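Local coordinates for ileal bile acid-binding protein (Danio rerio, PDB 3ELX) that binds bile acids such as cholate and probably carries them through the cytoplasm of cells, at residues F38-E43 against L127-K132; W53-Y56 against V62-N65; S73-E76 against K82-G85. All coordinates share one frame; numbering follows the deposited sequence.

How the contacts relate
From the N terminus, the chain first forms strand 8-16 and the two short helices, then enters 38-43, whose contact with 127-132 is made across the intervening strand 8-16 when the chain nears its C terminus. Contact 1 thus closes a long loop that holds both other contacts. Contact 2 comes next, closing the hairpin of strands 50-57 and 61-68. Contact 3 follows in series, pairing 73-76 with 82-85 in a second hairpin; the two hairpins neither cross nor nest. Contacts 1 and 2 adjoin through strands 41-47 and 50-57, and Glu43 N bonds Thr54 O. Between 61-68 and 73-76, the two end strands of the barrel's sheet, Asn65 OD1 accepts from Glu76 N.

Contact 1: F38-E43 against L127-K132; sequences FKLVTE and LVRTSK
Leu40 lays its CD2 methyl over one face of the Arg129 guanidinium, and this is the apolar part of the contact. CD2 stands 3.5 Å above the guanidinium plane, displaced toward its rim, and is 3.6 Å from Arg129 NH2. Leu40 CB adds a second touch, 3.8 Å from the same Arg129 NH2. A bend in the arginine chain at chi3 (36°) turns the flat group under the leucine. Leu40 also packs on Gln55 and Tyr57, residues seen to bind cholate in a crystal structure of this protein, so the contact lines the barrel interior beside the bile-acid site.

The polar part runs through one water. It donates to Leu40 O at 2.8 Å, shares hydrogen bonds with Thr42 OG1 and Ser131 OG at the same distance, and accepts a weak one from Arg129 NH2 at the guanidinium edge, in its plane. Thr42 OG1 itself lies near that plane, 4.1 Å from Arg129 NH2, an approach bridged by the water. The main charge partner of the arginine is Glu114, in a salt bridge through NH1, while NH2 bonds Thr12 OG1 of strand 8-16, which runs between the two strands in the sheet.

Four polar groups therefore converge on a single water, Arg129 by the weak bond. With Leu40, Thr42 and Arg129 all buried, the Glu114 carboxylate would be expected to balance the positive charge.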
loop_
_atom_site.group_PDB
_atom_site.type_symbol
_atom_site.label_atom_id
_atom_site.label_comp_id
_atom_site.label_asym_id
_atom_site.label_seq_id
_atom_site.Cartn_x
_atom_site.Cartn_y
_atom_site.Cartn_z
ATOM N N PHE A 38 -10.878 5.479 9.078
ATOM C CA PHE A 38 -9.920 4.535 9.661
ATOM C C PHE A 38 -8.506 4.970 9.287
ATOM O O PHE A 38 -8.257 5.372 8.151
ATOM C CB PHE A 38 -10.211 3.116 9.152
ATOM C CG PHE A 38 -9.373 2.026 9.798
ATOM C CD1 PHE A 38 -9.718 1.504 11.046
ATOM C CD2 PHE A 38 -8.263 1.506 9.142
ATOM C CE1 PHE A 38 -8.963 0.484 11.637
ATOM C CE2 PHE A 38 -7.490 0.488 9.730
ATOM C CZ PHE A 38 -7.839 -0.022 10.974
ATOM N N LYS A 39 -7.589 4.897 10.246
ATOM C CA LYS A 39 -6.190 5.231 9.981
ATOM C C LYS A 39 -5.383 3.939 9.897
ATOM O O LYS A 39 -5.143 3.278 10.905
ATOM C CB LYS A 39 -5.632 6.166 11.060
ATOM C CG LYS A 39 -6.389 7.473 11.173
ATOM C CD LYS A 39 -5.658 8.506 12.021
ATOM C CE LYS A 39 -6.071 8.448 13.465
ATOM N NZ LYS A 39 -7.519 8.748 13.692
ATOM N N LEU A 40 -4.979 3.570 8.692
ATOM C CA LEU A 40 -4.232 2.336 8.531
ATOM C C LEU A 40 -2.828 2.464 9.115
ATOM O O LEU A 40 -2.098 3.407 8.778
ATOM C CB LEU A 40 -4.118 1.990 7.058
ATOM C CG LEU A 40 -3.477 0.651 6.711
ATOM C CD1 LEU A 40 -4.437 -0.469 7.092
ATOM C CD2 LEU A 40 -3.149 0.602 5.211
ATOM N N VAL A 41 -2.455 1.506 9.965
ATOM C CA VAL A 41 -1.078 1.380 10.455
ATOM C C VAL A 41 -0.312 0.373 9.609
ATOM O O VAL A 41 -0.800 -0.725 9.325
ATOM C CB VAL A 41 -1.015 0.987 11.944
ATOM C CG1 VAL A 41 0.417 0.700 12.384
ATOM C CG2 VAL A 41 -1.594 2.109 12.789
ATOM N N THR A 42 0.881 0.785 9.199
ATOM C CA THR A 42 1.774 -0.028 8.387
ATOM C C THR A 42 3.038 -0.294 9.179
ATOM O O THR A 42 3.641 0.634 9.715
ATOM C CB THR A 42 2.155 0.711 7.083
ATOM O OG1 THR A 42 0.980 0.957 6.306
ATOM C CG2 THR A 42 3.109 -0.119 6.251
ATOM N N GLU A 43 3.444 -1.555 9.247
ATOM C CA GLU A 43 4.714 -1.917 9.852
ATOM C C GLU A 43 5.631 -2.459 8.759
ATOM O O GLU A 43 5.251 -3.376 8.021
ATOM C CB GLU A 43 4.489 -2.969 10.928
ATOM C CG GLU A 43 5.740 -3.419 11.633
ATOM C CD GLU A 43 5.472 -4.583 12.570
ATOM O OE1 GLU A 43 4.369 -5.187 12.503
ATOM O OE2 GLU A 43 6.367 -4.890 13.374
ATOM N N LEU A 127 -5.394 6.936 -5.525
ATOM C CA LEU A 127 -5.397 7.075 -4.077
ATOM C C LEU A 127 -3.982 7.422 -3.617
ATOM O O LEU A 127 -3.028 6.710 -3.935
ATOM C CB LEU A 127 -5.854 5.776 -3.417
ATOM C CG LEU A 127 -5.615 5.595 -1.919
ATOM C CD1 LEU A 127 -6.374 6.627 -1.089
ATOM C CD2 LEU A 127 -5.997 4.169 -1.506
ATOM N N VAL A 128 -3.853 8.528 -2.891
ATOM C CA VAL A 128 -2.581 8.893 -2.283
ATOM C C VAL A 128 -2.728 8.884 -0.769
ATOM O O VAL A 128 -3.523 9.636 -0.215
ATOM C CB VAL A 128 -2.092 10.296 -2.721
ATOM C CG1 VAL A 128 -0.716 10.586 -2.120
ATOM C CG2 VAL A 128 -2.052 10.432 -4.246
ATOM N N ARG A 129 -1.963 8.018 -0.112
ATOM C CA ARG A 129 -1.963 7.936 1.350
ATOM C C ARG A 129 -0.618 8.393 1.877
ATOM O O ARG A 129 0.418 7.965 1.383
ATOM C CB ARG A 129 -2.215 6.498 1.802
ATOM C CG ARG A 129 -3.608 5.957 1.490
ATOM C CD ARG A 129 -3.867 4.587 2.155
ATOM N NE ARG A 129 -3.231 4.496 3.465
ATOM C CZ ARG A 129 -2.111 3.821 3.715
ATOM N NH1 ARG A 129 -1.501 3.139 2.755
ATOM N NH2 ARG A 129 -1.602 3.821 4.936
ATOM N N THR A 130 -0.632 9.264 2.883
ATOM C CA THR A 130 0.597 9.751 3.487
ATOM C C THR A 130 0.547 9.374 4.961
ATOM O O THR A 130 -0.413 9.712 5.643
ATOM C CB THR A 130 0.714 11.279 3.348
ATOM O OG1 THR A 130 0.724 11.625 1.957
ATOM C CG2 THR A 130 1.997 11.781 4.011
ATOM N N SER A 131 1.577 8.668 5.425
ATOM C CA SER A 131 1.638 8.185 6.809
ATOM C C SER A 131 2.833 8.766 7.533
ATOM O O SER A 131 3.897 8.955 6.934
ATOM C CB SER A 131 1.746 6.647 6.827
ATOM O OG SER A 131 0.646 6.014 6.187
ATOM N N LYS A 132 2.646 9.052 8.821
ATOM C CA LYS A 132 3.719 9.528 9.686
ATOM C C LYS A 132 4.223 8.396 10.570
ATOM O O LYS A 132 3.493 7.449 10.872
ATOM C CB LYS A 132 3.236 10.705 10.548
ATOM C CG LYS A 132 2.108 10.364 11.513
ATOM C CD LYS A 132 1.732 11.556 12.388
ATOM C CE LYS A 132 0.665 11.138 13.397
ATOM N NZ LYS A 132 0.099 12.293 14.157
HETATM O O HOH W 1 0.109 3.460 7.063
#

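Contact 2: W53-Y56 against V62-N65; sequences WTQY and VVTN. With EDO (1,2-ethanediol), chain B.
Trp53 and Asn65 face each other as a hydrogen-bonded antiparallel pair: Trp53 N donates to Asn65 O at 2.8 Å, and Asn65 N returns a bond to Trp53 O. Gln55 and Val63 repeat this pattern further along; Gln55, on the face with Trp53, Val63 and Asn65, binds cholate in a crystal structure of this protein.

The tryptophan is best followed outward. Its CB rests 3.6 Å from Asn65 O. With CG anti to the backbone N (chi1 -162°), the indole then leads away from the partner strand, against a molecule of 1,2-ethanediol, probably from the crystallisation liquor. C2 of the diol lies over one face, offset toward the rim and 3.5 Å from Trp53 CD1, while its C1 is 3.5 Å from Trp53 NE1. The Trp53 side chain lies about 4 Å (nearest atoms) from that of Leu94, also seen to bind cholate. Asn65 grips the hydroxyl on C2, ND2 donating to O2 of the diol at 3.2 Å (164°), while its OD1 accepts from Glu76 N of strand 73-76.

The opposite face carries Thr54, Thr64, Tyr56 and Val62. Thr54 OG1 and Thr64 OG1 share a weak hydrogen bond of 3.3 Å, and Thr54 CG2 presses tightly on Val62 CG1 at 3.4 Å. Val62 lies alongside Tyr56, its CG2 at CD1 and its CG1 over one face of the ring.

Strand 41-47 flanks 53-56 on the side away from 62-65, with Trp53 packing on its Thr42 and Ile44. Trp53 and Gln55 touch Glu114 of strand 111-119, while on the outer side of 61-68 Val63 and Asn65 reach strand 73-76.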
loop_
_atom_site.group_PDB
_atom_site.type_symbol
_atom_site.label_atom_id
_atom_site.label_comp_id
_atom_site.label_asym_id
_atom_site.label_seq_id
_atom_site.Cartn_x
_atom_site.Cartn_y
_atom_site.Cartn_z
ATOM N N TRP A 53 6.172 -6.374 4.820
ATOM C CA TRP A 53 5.301 -5.205 4.793
ATOM C C TRP A 53 3.950 -5.614 5.355
ATOM O O TRP A 53 3.245 -6.406 4.747
ATOM C CB TRP A 53 5.156 -4.753 3.340
ATOM C CG TRP A 53 4.667 -3.356 3.175
ATOM C CD1 TRP A 53 3.422 -2.872 3.471
ATOM C CD2 TRP A 53 5.419 -2.249 2.659
ATOM N NE1 TRP A 53 3.353 -1.529 3.167
ATOM C CE2 TRP A 53 4.566 -1.126 2.669
ATOM C CE3 TRP A 53 6.728 -2.104 2.176
ATOM C CZ2 TRP A 53 4.978 0.129 2.215
ATOM C CZ3 TRP A 53 7.144 -0.850 1.737
ATOM C CH2 TRP A 53 6.267 0.249 1.766
ATOM N N THR A 54 3.607 -5.082 6.526
ATOM C CA THR A 54 2.403 -5.507 7.244
ATOM C C THR A 54 1.423 -4.349 7.387
ATOM O O THR A 54 1.808 -3.246 7.778
ATOM C CB THR A 54 2.791 -6.066 8.636
ATOM O OG1 THR A 54 3.721 -7.148 8.478
ATOM C CG2 THR A 54 1.575 -6.564 9.386
ATOM N N GLN A 55 0.162 -4.600 7.047
ATOM C CA GLN A 55 -0.877 -3.579 7.163
ATOM C C GLN A 55 -1.979 -4.086 8.071
ATOM O O GLN A 55 -2.473 -5.210 7.912
ATOM C CB GLN A 55 -1.474 -3.209 5.794
ATOM C CG GLN A 55 -0.450 -2.664 4.812
ATOM C CD GLN A 55 -1.025 -2.514 3.419
ATOM O OE1 GLN A 55 -1.704 -3.407 2.920
ATOM N NE2 GLN A 55 -0.748 -1.388 2.783
ATOM N N TYR A 56 -2.377 -3.234 9.011
ATOM C CA TYR A 56 -3.374 -3.578 10.003
ATOM C C TYR A 56 -4.730 -2.990 9.637
ATOM O O TYR A 56 -5.077 -1.874 10.033
ATOM C CB TYR A 56 -2.909 -3.102 11.384
ATOM C CG TYR A 56 -1.672 -3.833 11.863
ATOM C CD1 TYR A 56 -1.780 -4.989 12.629
ATOM C CD2 TYR A 56 -0.387 -3.375 11.537
ATOM C CE1 TYR A 56 -0.658 -5.679 13.073
ATOM C CE2 TYR A 56 0.751 -4.055 11.981
ATOM C CZ TYR A 56 0.610 -5.211 12.747
ATOM O OH TYR A 56 1.720 -5.918 13.185
ATOM N N VAL A 62 -4.988 -8.590 9.153
ATOM C CA VAL A 62 -3.577 -8.240 8.962
ATOM C C VAL A 62 -3.110 -8.762 7.610
ATOM O O VAL A 62 -3.237 -9.954 7.315
ATOM C CB VAL A 62 -2.694 -8.773 10.110
ATOM C CG1 VAL A 62 -1.254 -8.324 9.932
ATOM C CG2 VAL A 62 -3.223 -8.297 11.450
ATOM N N VAL A 63 -2.582 -7.866 6.784
ATOM C CA VAL A 63 -2.104 -8.255 5.458
ATOM C C VAL A 63 -0.597 -8.127 5.500
ATOM O O VAL A 63 -0.095 -7.048 5.748
ATOM C CB VAL A 63 -2.685 -7.351 4.355
ATOM C CG1 VAL A 63 -2.117 -7.728 2.975
ATOM C CG2 VAL A 63 -4.197 -7.440 4.337
ATOM N N THR A 64 0.106 -9.232 5.270
ATOM C CA THR A 64 1.566 -9.217 5.243
ATOM C C THR A 64 2.081 -9.685 3.894
ATOM O O THR A 64 1.708 -10.759 3.406
ATOM C CB THR A 64 2.154 -10.112 6.351
ATOM O OG1 THR A 64 1.683 -9.649 7.616
ATOM C CG2 THR A 64 3.673 -10.052 6.362
ATOM N N ASN A 65 2.930 -8.863 3.296
ATOM C CA ASN A 65 3.621 -9.229 2.070
ATOM C C ASN A 65 5.106 -9.247 2.314
ATOM O O ASN A 65 5.663 -8.294 2.855
ATOM C CB ASN A 65 3.276 -8.275 0.932
ATOM C CG ASN A 65 2.002 -8.676 0.225
ATOM O OD1 ASN A 65 1.847 -9.834 -0.152
ATOM N ND2 ASN A 65 1.081 -7.739 0.069
HETATM C C1 EDO B . 1.928 -2.298 0.022
HETATM O O1 EDO B . 1.221 -2.062 -0.951
HETATM C C2 EDO B . 2.671 -3.607 0.133
HETATM O O2 EDO B . 1.762 -4.648 0.521
#

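Contact 3: S73-E76 against K82-G85; sequences SDME and KFKG
A beta hairpin joins strand 73-76 to the start of strand 82-90, its antiparallel partners held by two hydrogen-bonded pairs, Ser73 with Gly85 and Met75 with Phe83. Met75 N donates almost straight (176°) to Phe83 O at 2.8 Å; the return bond, from Phe83 N, approaches from above the carbonyl plane of Met75 O.

Phe83 CG sits between its backbone N and carbonyl carbon (chi1 67°), which brings the ring back under Met75. Met75 CB makes a CH-pi contact over the face, 3.9 Å from the ring centroid, and SD adds an oblique Met-aromatic contact at 5.1 Å from that centroid. The bent methionine tip ends tightly on the glycine, Met75 CE to Gly85 CA 3.4 Å. An alanine in place of Phe83 removes the ring, and Met75 CB would probably be left without its CH-pi partner, with SD losing its oblique aromatic neighbour.

On the other face Lys84, bent at chi3 and chi4, curls back so that NZ forms a salt bridge with Asp74 OD1 at 3.2 Å.

Met75 also touches Asn65 and Phe67 of strand 61-68, placing this hairpin beside the break between end strands that is characteristic of fatty-acid binding protein barrels.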
loop_
_atom_site.group_PDB
_atom_site.type_symbol
_atom_site.label_atom_id
_atom_site.label_comp_id
_atom_site.label_asym_id
_atom_site.label_seq_id
_atom_site.Cartn_x
_atom_site.Cartn_y
_atom_site.Cartn_z
ATOM N N SER A 73 8.353 -13.107 -6.072
ATOM C CA SER A 73 7.946 -13.275 -4.680
ATOM C C SER A 73 6.474 -13.611 -4.566
ATOM O O SER A 73 5.648 -13.039 -5.270
ATOM C CB SER A 73 8.213 -11.990 -3.892
ATOM O OG SER A 73 9.586 -11.636 -3.922
ATOM N N ASP A 74 6.156 -14.547 -3.676
ATOM C CA ASP A 74 4.771 -14.856 -3.360
ATOM C C ASP A 74 4.172 -13.692 -2.583
ATOM O O ASP A 74 4.720 -13.278 -1.554
ATOM C CB ASP A 74 4.693 -16.135 -2.516
ATOM C CG ASP A 74 5.095 -17.381 -3.295
ATOM O OD1 ASP A 74 4.812 -17.461 -4.509
ATOM O OD2 ASP A 74 5.692 -18.298 -2.686
ATOM N N MET A 75 3.061 -13.156 -3.083
ATOM C CA MET A 75 2.375 -12.040 -2.428
ATOM C C MET A 75 0.867 -12.262 -2.359
ATOM O O MET A 75 0.347 -13.228 -2.918
ATOM C CB MET A 75 2.715 -10.721 -3.128
ATOM C CG MET A 75 4.139 -10.220 -2.819
ATOM S SD MET A 75 4.631 -8.780 -3.781
ATOM C CE MET A 75 5.020 -9.498 -5.337
ATOM N N GLU A 76 0.179 -11.375 -1.644
ATOM C CA GLU A 76 -1.270 -11.457 -1.492
ATOM C C GLU A 76 -1.864 -10.057 -1.626
ATOM O O GLU A 76 -1.249 -9.055 -1.251
ATOM C CB GLU A 76 -1.649 -12.077 -0.129
ATOM C CG GLU A 76 -3.131 -12.423 0.043
ATOM C CD GLU A 76 -3.589 -12.438 1.508
ATOM O OE1 GLU A 76 -3.813 -11.344 2.099
ATOM O OE2 GLU A 76 -3.754 -13.551 2.061
ATOM N N LYS A 82 -3.922 -14.604 -3.946
ATOM C CA LYS A 82 -2.500 -14.917 -3.997
ATOM C C LYS A 82 -1.952 -14.735 -5.402
ATOM O O LYS A 82 -2.579 -15.117 -6.390
ATOM C CB LYS A 82 -2.242 -16.350 -3.516
ATOM C CG LYS A 82 -2.749 -16.635 -2.107
ATOM C CD LYS A 82 -2.614 -18.113 -1.783
ATOM C CE LYS A 82 -3.355 -18.468 -0.498
ATOM N NZ LYS A 82 -3.457 -19.941 -0.319
ATOM N N PHE A 83 -0.777 -14.124 -5.486
ATOM C CA PHE A 83 -0.100 -13.961 -6.764
ATOM C C PHE A 83 1.406 -14.055 -6.581
ATOM O O PHE A 83 1.905 -14.113 -5.454
ATOM C CB PHE A 83 -0.522 -12.653 -7.468
ATOM C CG PHE A 83 -0.071 -11.389 -6.774
ATOM C CD1 PHE A 83 -0.788 -10.863 -5.698
ATOM C CD2 PHE A 83 1.046 -10.690 -7.231
ATOM C CE1 PHE A 83 -0.375 -9.689 -5.073
ATOM C CE2 PHE A 83 1.466 -9.514 -6.619
ATOM C CZ PHE A 83 0.756 -9.001 -5.535
ATOM N N LYS A 84 2.120 -14.127 -7.695
ATOM C CA LYS A 84 3.562 -14.035 -7.671
ATOM C C LYS A 84 3.954 -12.786 -8.449
ATOM O O LYS A 84 3.460 -12.541 -9.554
ATOM C CB LYS A 84 4.209 -15.291 -8.245
ATOM C CG LYS A 84 5.710 -15.371 -7.983
ATOM C CD LYS A 84 6.274 -16.754 -8.289
ATOM C CE LYS A 84 6.472 -17.561 -7.022
ATOM N NZ LYS A 84 7.567 -17.005 -6.165
ATOM N N GLY A 85 4.814 -11.976 -7.848
ATOM C CA GLY A 85 5.167 -10.708 -8.470
ATOM C C GLY A 85 6.621 -10.343 -8.326
ATOM O O GLY A 85 7.324 -10.856 -7.447
#